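PDB 6WYN: esterase Rv0045c from Mycobacterium tuberculosis, which hydrolyses carboxylic esters, preferring short, straight alkyl chains of about four atoms, and is likely involved in ester and lipid metabolism. Local coordinates for residues R84-H89 / E149-M154; V172-L177 / P272-R277; L177-P182 / S308-Q313. One frame throughout, in Å; residues are numbered along the deposited sequence.

Contact 1 of 3, residues R84-H89 / E149-M154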
# COMPACT_ATOMS: atom_id res chain seq x y z
N ARG A 84 -1.81 12.49 10.99
CA ARG A 84 -3.28 12.33 11.03
C ARG A 84 -3.71 11.03 10.34
O ARG A 84 -4.74 10.47 10.74
CB ARG A 84 -3.99 13.47 10.29
CG ARG A 84 -4.19 14.79 11.02
CD ARG A 84 -5.23 15.67 10.30
NE ARG A 84 -6.60 15.24 10.56
CZ ARG A 84 -7.71 15.72 9.98
NH1 ARG A 84 -7.64 16.65 9.05
NH2 ARG A 84 -8.89 15.23 10.32
N VAL A 85 -2.98 10.56 9.32
CA VAL A 85 -3.40 9.40 8.50
C VAL A 85 -2.24 8.43 8.38
O VAL A 85 -1.11 8.88 8.15
CB VAL A 85 -3.84 9.85 7.11
CG1 VAL A 85 -4.45 8.70 6.33
CG2 VAL A 85 -4.80 11.03 7.20
N ILE A 86 -2.53 7.17 8.50
CA ILE A 86 -1.59 6.08 8.17
C ILE A 86 -1.98 5.47 6.83
O ILE A 86 -3.15 5.15 6.66
CB ILE A 86 -1.63 5.04 9.30
CG1 ILE A 86 -1.31 5.66 10.66
CG2 ILE A 86 -0.70 3.91 8.95
CD1 ILE A 86 -1.79 4.80 11.83
N PHE A 87 -1.00 5.26 5.95
CA PHE A 87 -1.20 4.64 4.63
C PHE A 87 -0.40 3.34 4.59
O PHE A 87 0.80 3.37 4.98
CB PHE A 87 -0.72 5.59 3.53
CG PHE A 87 -1.56 6.82 3.33
CD1 PHE A 87 -1.29 7.99 4.02
CD2 PHE A 87 -2.60 6.81 2.40
CE1 PHE A 87 -2.04 9.14 3.80
CE2 PHE A 87 -3.38 7.94 2.22
CZ PHE A 87 -3.09 9.10 2.90
N LEU A 88 -1.03 2.26 4.13
CA LEU A 88 -0.41 0.93 3.96
C LEU A 88 -0.54 0.52 2.51
O LEU A 88 -1.68 0.32 2.06
CB LEU A 88 -1.07 -0.06 4.91
CG LEU A 88 -1.12 0.39 6.38
CD1 LEU A 88 -1.74 -0.67 7.25
CD2 LEU A 88 0.29 0.63 6.92
N HIS A 89 0.58 0.38 1.82
CA HIS A 89 0.64 -0.04 0.40
C HIS A 89 0.26 -1.51 0.16
O HIS A 89 0.01 -2.31 1.10
CB HIS A 89 2.07 0.21 -0.09
CG HIS A 89 3.08 -0.65 0.59
ND1 HIS A 89 3.29 -1.97 0.21
CD2 HIS A 89 3.98 -0.36 1.57
CE1 HIS A 89 4.27 -2.46 0.97
NE2 HIS A 89 4.72 -1.49 1.77
N GLU A 149 -6.33 8.82 13.68
CA GLU A 149 -7.64 8.11 13.60
C GLU A 149 -7.75 7.26 12.31
O GLU A 149 -8.13 6.08 12.47
CB GLU A 149 -8.79 9.11 13.69
CG GLU A 149 -9.01 9.65 15.09
CD GLU A 149 -9.51 11.09 15.18
OE1 GLU A 149 -9.36 11.85 14.18
OE2 GLU A 149 -10.03 11.45 16.26
N PHE A 150 -7.38 7.79 11.13
CA PHE A 150 -7.69 7.23 9.78
C PHE A 150 -6.55 6.33 9.27
O PHE A 150 -5.39 6.74 9.24
CB PHE A 150 -7.98 8.35 8.77
CG PHE A 150 -8.85 9.43 9.34
CD1 PHE A 150 -8.30 10.44 10.13
CD2 PHE A 150 -10.23 9.38 9.21
CE1 PHE A 150 -9.10 11.41 10.72
CE2 PHE A 150 -11.04 10.35 9.80
CZ PHE A 150 -10.48 11.37 10.54
N VAL A 151 -6.90 5.15 8.79
CA VAL A 151 -5.96 4.23 8.09
C VAL A 151 -6.49 3.95 6.70
O VAL A 151 -7.62 3.49 6.57
CB VAL A 151 -5.73 2.95 8.89
CG1 VAL A 151 -4.69 2.06 8.25
CG2 VAL A 151 -5.35 3.31 10.31
N VAL A 152 -5.65 4.22 5.72
CA VAL A 152 -5.89 3.90 4.30
C VAL A 152 -4.96 2.77 3.95
O VAL A 152 -3.75 2.97 4.08
CB VAL A 152 -5.62 5.13 3.44
CG1 VAL A 152 -5.85 4.84 1.97
CG2 VAL A 152 -6.41 6.32 3.94
N GLY A 153 -5.52 1.67 3.44
CA GLY A 153 -4.74 0.51 3.04
C GLY A 153 -5.15 0.02 1.68
O GLY A 153 -6.37 -0.23 1.47
N MET A 154 -4.18 -0.23 0.83
CA MET A 154 -4.47 -0.83 -0.50
C MET A 154 -4.13 -2.33 -0.50
O MET A 154 -3.02 -2.73 -0.06
CB MET A 154 -3.67 -0.10 -1.58
CG MET A 154 -4.00 -0.59 -2.96
SD MET A 154 -2.57 -1.49 -3.57
CE MET A 154 -3.14 -2.06 -5.17

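Contact 2 of 3, residues V172-L177 / P272-R277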
# COMPACT_ATOMS: atom_id res chain seq x y z
N VAL A 172 -7.36 3.07 15.62
CA VAL A 172 -8.04 3.16 14.28
C VAL A 172 -9.46 3.67 14.47
O VAL A 172 -10.30 2.88 14.96
CB VAL A 172 -8.09 1.79 13.58
CG1 VAL A 172 -8.74 1.88 12.20
CG2 VAL A 172 -6.74 1.11 13.50
N GLY A 173 -9.74 4.92 14.11
CA GLY A 173 -11.10 5.46 14.15
C GLY A 173 -11.88 5.07 12.90
O GLY A 173 -13.11 4.86 13.01
N GLU A 174 -11.20 4.94 11.75
CA GLU A 174 -11.85 4.89 10.42
C GLU A 174 -10.92 4.17 9.42
O GLU A 174 -9.71 4.43 9.48
CB GLU A 174 -12.13 6.36 10.12
CG GLU A 174 -12.86 6.62 8.87
CD GLU A 174 -14.36 6.82 9.05
OE1 GLU A 174 -14.81 7.28 10.14
OE2 GLU A 174 -15.05 6.52 8.08
N LEU A 175 -11.45 3.24 8.63
CA LEU A 175 -10.69 2.48 7.61
C LEU A 175 -11.12 2.93 6.21
O LEU A 175 -12.34 3.00 5.93
CB LEU A 175 -10.92 0.99 7.72
CG LEU A 175 -10.36 0.31 8.96
CD1 LEU A 175 -11.02 -1.04 9.20
CD2 LEU A 175 -8.87 0.13 8.82
N VAL A 176 -10.15 3.10 5.33
CA VAL A 176 -10.39 3.22 3.88
C VAL A 176 -9.63 2.07 3.23
O VAL A 176 -8.38 2.04 3.35
CB VAL A 176 -9.99 4.59 3.33
CG1 VAL A 176 -10.27 4.66 1.85
CG2 VAL A 176 -10.67 5.74 4.08
N LEU A 177 -10.36 1.16 2.60
CA LEU A 177 -9.83 -0.01 1.87
C LEU A 177 -9.71 0.38 0.41
O LEU A 177 -10.78 0.77 -0.21
CB LEU A 177 -10.77 -1.21 2.03
CG LEU A 177 -10.94 -1.77 3.44
CD1 LEU A 177 -11.85 -2.97 3.39
CD2 LEU A 177 -9.60 -2.19 4.05
N PRO A 272 -15.74 2.45 11.20
CA PRO A 272 -16.38 2.50 9.89
C PRO A 272 -15.41 2.17 8.75
O PRO A 272 -14.24 2.49 8.83
CB PRO A 272 -16.86 3.96 9.78
CG PRO A 272 -17.07 4.36 11.24
CD PRO A 272 -15.89 3.70 11.94
N ILE A 273 -15.92 1.47 7.76
CA ILE A 273 -15.17 1.05 6.55
C ILE A 273 -15.72 1.72 5.31
O ILE A 273 -16.95 1.60 5.05
CB ILE A 273 -15.22 -0.47 6.40
CG1 ILE A 273 -14.59 -1.17 7.60
CG2 ILE A 273 -14.56 -0.85 5.08
CD1 ILE A 273 -14.80 -2.67 7.59
N THR A 274 -14.83 2.37 4.55
CA THR A 274 -15.12 2.90 3.20
C THR A 274 -14.36 2.03 2.23
O THR A 274 -13.20 1.76 2.48
CB THR A 274 -14.75 4.38 3.08
OG1 THR A 274 -15.55 5.08 4.05
CG2 THR A 274 -14.98 4.93 1.70
N LEU A 275 -14.95 1.66 1.11
CA LEU A 275 -14.22 0.91 0.09
C LEU A 275 -14.07 1.83 -1.10
O LEU A 275 -15.04 2.57 -1.41
CB LEU A 275 -14.99 -0.37 -0.27
CG LEU A 275 -14.51 -1.18 -1.46
CD1 LEU A 275 -13.14 -1.77 -1.18
CD2 LEU A 275 -15.51 -2.31 -1.75
N VAL A 276 -12.92 1.74 -1.76
CA VAL A 276 -12.64 2.47 -3.02
C VAL A 276 -12.33 1.40 -4.04
O VAL A 276 -11.29 0.71 -3.82
CB VAL A 276 -11.51 3.51 -2.90
CG1 VAL A 276 -11.27 4.23 -4.22
CG2 VAL A 276 -11.79 4.52 -1.80
N ARG A 277 -13.13 1.28 -5.10
CA ARG A 277 -12.77 0.34 -6.18
C ARG A 277 -12.23 1.10 -7.37
O ARG A 277 -12.67 2.24 -7.63
CB ARG A 277 -13.97 -0.52 -6.65
CG ARG A 277 -14.41 -1.62 -5.70
CD ARG A 277 -15.53 -2.48 -6.32
NE ARG A 277 -15.08 -2.78 -7.67
CZ ARG A 277 -15.74 -2.44 -8.80
NH1 ARG A 277 -16.95 -1.92 -8.72
NH2 ARG A 277 -15.17 -2.62 -10.00

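Contact 3 of 3, residues L177-P182 / S308-Q313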
# COMPACT_ATOMS: atom_id res chain seq x y z
N LEU A 177 -10.36 1.16 2.60
CA LEU A 177 -9.83 -0.01 1.87
C LEU A 177 -9.71 0.38 0.41
O LEU A 177 -10.78 0.77 -0.21
CB LEU A 177 -10.77 -1.21 2.03
CG LEU A 177 -10.94 -1.77 3.44
CD1 LEU A 177 -11.85 -2.97 3.39
CD2 LEU A 177 -9.60 -2.19 4.05
N VAL A 178 -8.54 0.22 -0.19
CA VAL A 178 -8.40 0.49 -1.64
C VAL A 178 -8.37 -0.83 -2.39
O VAL A 178 -7.37 -1.57 -2.31
CB VAL A 178 -7.21 1.41 -1.93
CG1 VAL A 178 -7.05 1.72 -3.40
CG2 VAL A 178 -7.37 2.69 -1.14
N ASP A 179 -9.45 -1.06 -3.18
CA ASP A 179 -9.64 -2.18 -4.11
C ASP A 179 -9.33 -3.53 -3.46
O ASP A 179 -8.72 -4.36 -4.12
CB ASP A 179 -8.83 -1.96 -5.39
CG ASP A 179 -9.49 -2.55 -6.64
OD1 ASP A 179 -10.66 -2.24 -6.86
OD2 ASP A 179 -8.83 -3.36 -7.37
N VAL A 180 -9.85 -3.80 -2.28
CA VAL A 180 -9.70 -5.14 -1.67
C VAL A 180 -10.82 -5.42 -0.66
O VAL A 180 -11.31 -4.51 -0.01
CB VAL A 180 -8.31 -5.24 -1.00
CG1 VAL A 180 -8.27 -4.40 0.27
CG2 VAL A 180 -7.93 -6.69 -0.73
N THR A 181 -11.13 -6.71 -0.50
CA THR A 181 -11.86 -7.28 0.66
C THR A 181 -11.13 -8.57 1.04
O THR A 181 -10.35 -9.09 0.25
CB THR A 181 -13.34 -7.55 0.33
OG1 THR A 181 -13.36 -8.77 -0.42
CG2 THR A 181 -14.01 -6.45 -0.47
N PRO A 182 -11.40 -9.19 2.21
CA PRO A 182 -10.79 -10.48 2.53
C PRO A 182 -11.01 -11.50 1.41
O PRO A 182 -10.04 -12.11 0.94
CB PRO A 182 -11.51 -10.86 3.80
CG PRO A 182 -11.75 -9.53 4.44
CD PRO A 182 -12.26 -8.67 3.30
N SER A 308 -9.59 3.66 -13.39
CA SER A 308 -8.54 3.15 -12.47
C SER A 308 -8.54 1.64 -12.51
O SER A 308 -9.63 1.03 -12.43
CB SER A 308 -8.73 3.64 -11.06
OG SER A 308 -7.71 3.10 -10.21
N GLY A 309 -7.35 1.06 -12.59
CA GLY A 309 -7.11 -0.34 -12.20
C GLY A 309 -7.05 -0.47 -10.67
O GLY A 309 -7.58 0.40 -9.93
N HIS A 310 -6.43 -1.56 -10.24
CA HIS A 310 -6.33 -2.04 -8.84
C HIS A 310 -5.59 -0.99 -7.99
O HIS A 310 -6.05 -0.72 -6.89
CB HIS A 310 -5.59 -3.39 -8.91
CG HIS A 310 -5.45 -4.07 -7.59
ND1 HIS A 310 -6.52 -4.24 -6.75
CD2 HIS A 310 -4.41 -4.72 -7.02
CE1 HIS A 310 -6.14 -4.87 -5.66
NE2 HIS A 310 -4.85 -5.19 -5.80
N SER A 311 -4.51 -0.43 -8.51
CA SER A 311 -3.68 0.57 -7.79
C SER A 311 -4.23 1.97 -8.05
O SER A 311 -3.68 2.72 -8.90
CB SER A 311 -2.21 0.43 -8.12
OG SER A 311 -1.48 1.21 -7.19
N VAL A 312 -5.32 2.28 -7.35
CA VAL A 312 -6.08 3.55 -7.53
C VAL A 312 -5.12 4.72 -7.23
O VAL A 312 -5.14 5.75 -7.98
CB VAL A 312 -7.31 3.58 -6.62
CG1 VAL A 312 -8.06 4.88 -6.83
CG2 VAL A 312 -8.25 2.39 -6.83
N GLN A 313 -4.26 4.57 -6.21
CA GLN A 313 -3.31 5.64 -5.86
C GLN A 313 -2.31 5.89 -6.99
O GLN A 313 -1.72 7.02 -7.01
CB GLN A 313 -2.60 5.34 -4.54
CG GLN A 313 -1.58 4.21 -4.63
CD GLN A 313 -2.18 2.85 -4.33
OE1 GLN A 313 -3.40 2.67 -4.37
NE2 GLN A 313 -1.30 1.88 -4.04

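Contact 1 of 3, residues R84-H89 / E149-M154
F87 lies alongside V152 where two parallel strands, 85-88 and 150-154, pair in the central sheet of the alpha/beta hydrolase fold. Four backbone bonds join them, from I86 N to F150 O, V152 N to I86 O, L88 N to V152 O and M154 N to L88 O, the last at 2.8 Å. The F87 ring points the same way as V152, and its CD2 is 3.6 Å from V152 CB. V152 CG2, beside its own backbone N, touches both F87 CE2 (3.8 Å) and V85 CG1 (3.9 Å), so the beta-branched valine meets ring and valine together. On the other sheet face I86 CD1 meets V151 CG2 at 4.1 Å, and L88 CD1 reaches V151 CG1. R84 O, buried without a polar partner, meets the edge of the F150 ring, 3.6 Å from F150 CD1. R84 NH2 lies obliquely 3.8 Å from F150 CE1, the two planes 79° apart, while NH1 forms a salt bridge with E107. G153 opens a GxSxG sequence consistent with the family's nucleophile elbow, which carries the probable nucleophile S155. Helix 99-105 packs on F87 and helix 156-167 on L88 and V151; strands 174-178 and 109-112 flank the pair.

Contact 2 of 3, residues V172-L177 / P272-R277
Strands 174-177 and 273-277 run parallel, their axes 4.7 Å apart at the closest and 16° askew, and are laced by L175 N to P272 O, T274 N to L175 O, L177 N to T274 O and V276 N to L177 O. The first of these bonds is nearly straight, 174° at the hydrogen. Side chains alternate between the two faces of the sheet. On one, L175 and I273 lie side by side, with L175 CD1 3.9 Å from I273 CG1. I273 offers its other branch, CG2, which is anti to the backbone N, to L177 CD1 at 3.8 Å, so a single isoleucine serves both leucines. L275, with CG likewise anti to its N (chi1 171°), brings CD1 to L177, 4.0 Å from L177 CB and 3.6 Å from L177 O. Such branched apolar chains suit a buried face, where L175 and L177 meet helix 156-167. On the opposite face V176 CG1 crosses V276 CG2 at 4.0 Å, and both valines pack against helix 317-328. At the entry of the strands E174 crosses the P272 ring at about a right angle, its OE2 3.6 Å from P272 CB; the bend at chi2 brings the carboxylate there, and R300 of strand 299-305 forms a salt bridge with it. P272 CD also sits 3.2 Å from G173 O. Lacking an N-H, the proline suits this start of the ladder, where its carbonyl alone is used. Two parallel strands sandwiched between helices, with the probable triad acid, D179, just past the end of 174-178, are characteristic of the alpha/beta hydrolase core.

Contact 3 of 3, residues L177-P182 / S308-Q313
H310 presents the edge of its imidazole to the carboxylate of D179: H310 ND1 donates to D179 OD2 at a short 2.5 Å. The bond is nearly straight, 173° at the hydrogen, and OD2 lies in the ring plane, accepting the hydrogen bond with its anti lone pair. Carboxylate and ring planes are 60° apart. With CG anti to the backbone N (chi1 -177°), the H310 side chain reaches across to D179, and D179 O also lies at the ring edge, 3.0 Å from H310 CE1. An aspartate suits this place because its carboxylate can accept several bonds: S281 also donates to OD2, and the backbone N of G278 binds OD1, which fixes the group's rotation. These two residues are probably the acid and the histidine of the Ser-His-Asp triad expected of an alpha/beta hydrolase, and H310 NE2 is hydrogen-bonded to the probable nucleophile S155, while F283 stacks on the ring. Beside the polar pair, V178, at the end of strand 174-178, packs on V312 at the start of helix 312-315, its CG1 3.7 Å from V312 CG2. Q313 OE1 rests 3.9 Å from V178 CG1, buried without a polar partner, whereas NE2 bonds to T97 OG1.

Along the chain, contact 1 comes first: 149-154 returns beside 84-89 after 59 residues that include helices and strand 109-112. It closes before the others open, so it stands in series with them. Contact 2 brings 272-277 back to 172-177 across 94 residues, about half of them helix, and contact 3 brings 308-313 to 177-182 across 125. These two cross, sharing L177 on strand 174-178. That strand lies between 150-154 and 273-278, so contacts 1 and 2 are joined through E149 O to G173 N and V151 O to V176 N. M154 CE packs on H310 CD2, tying strand 150-154 to the loop of the probable catalytic histidine in contact 3.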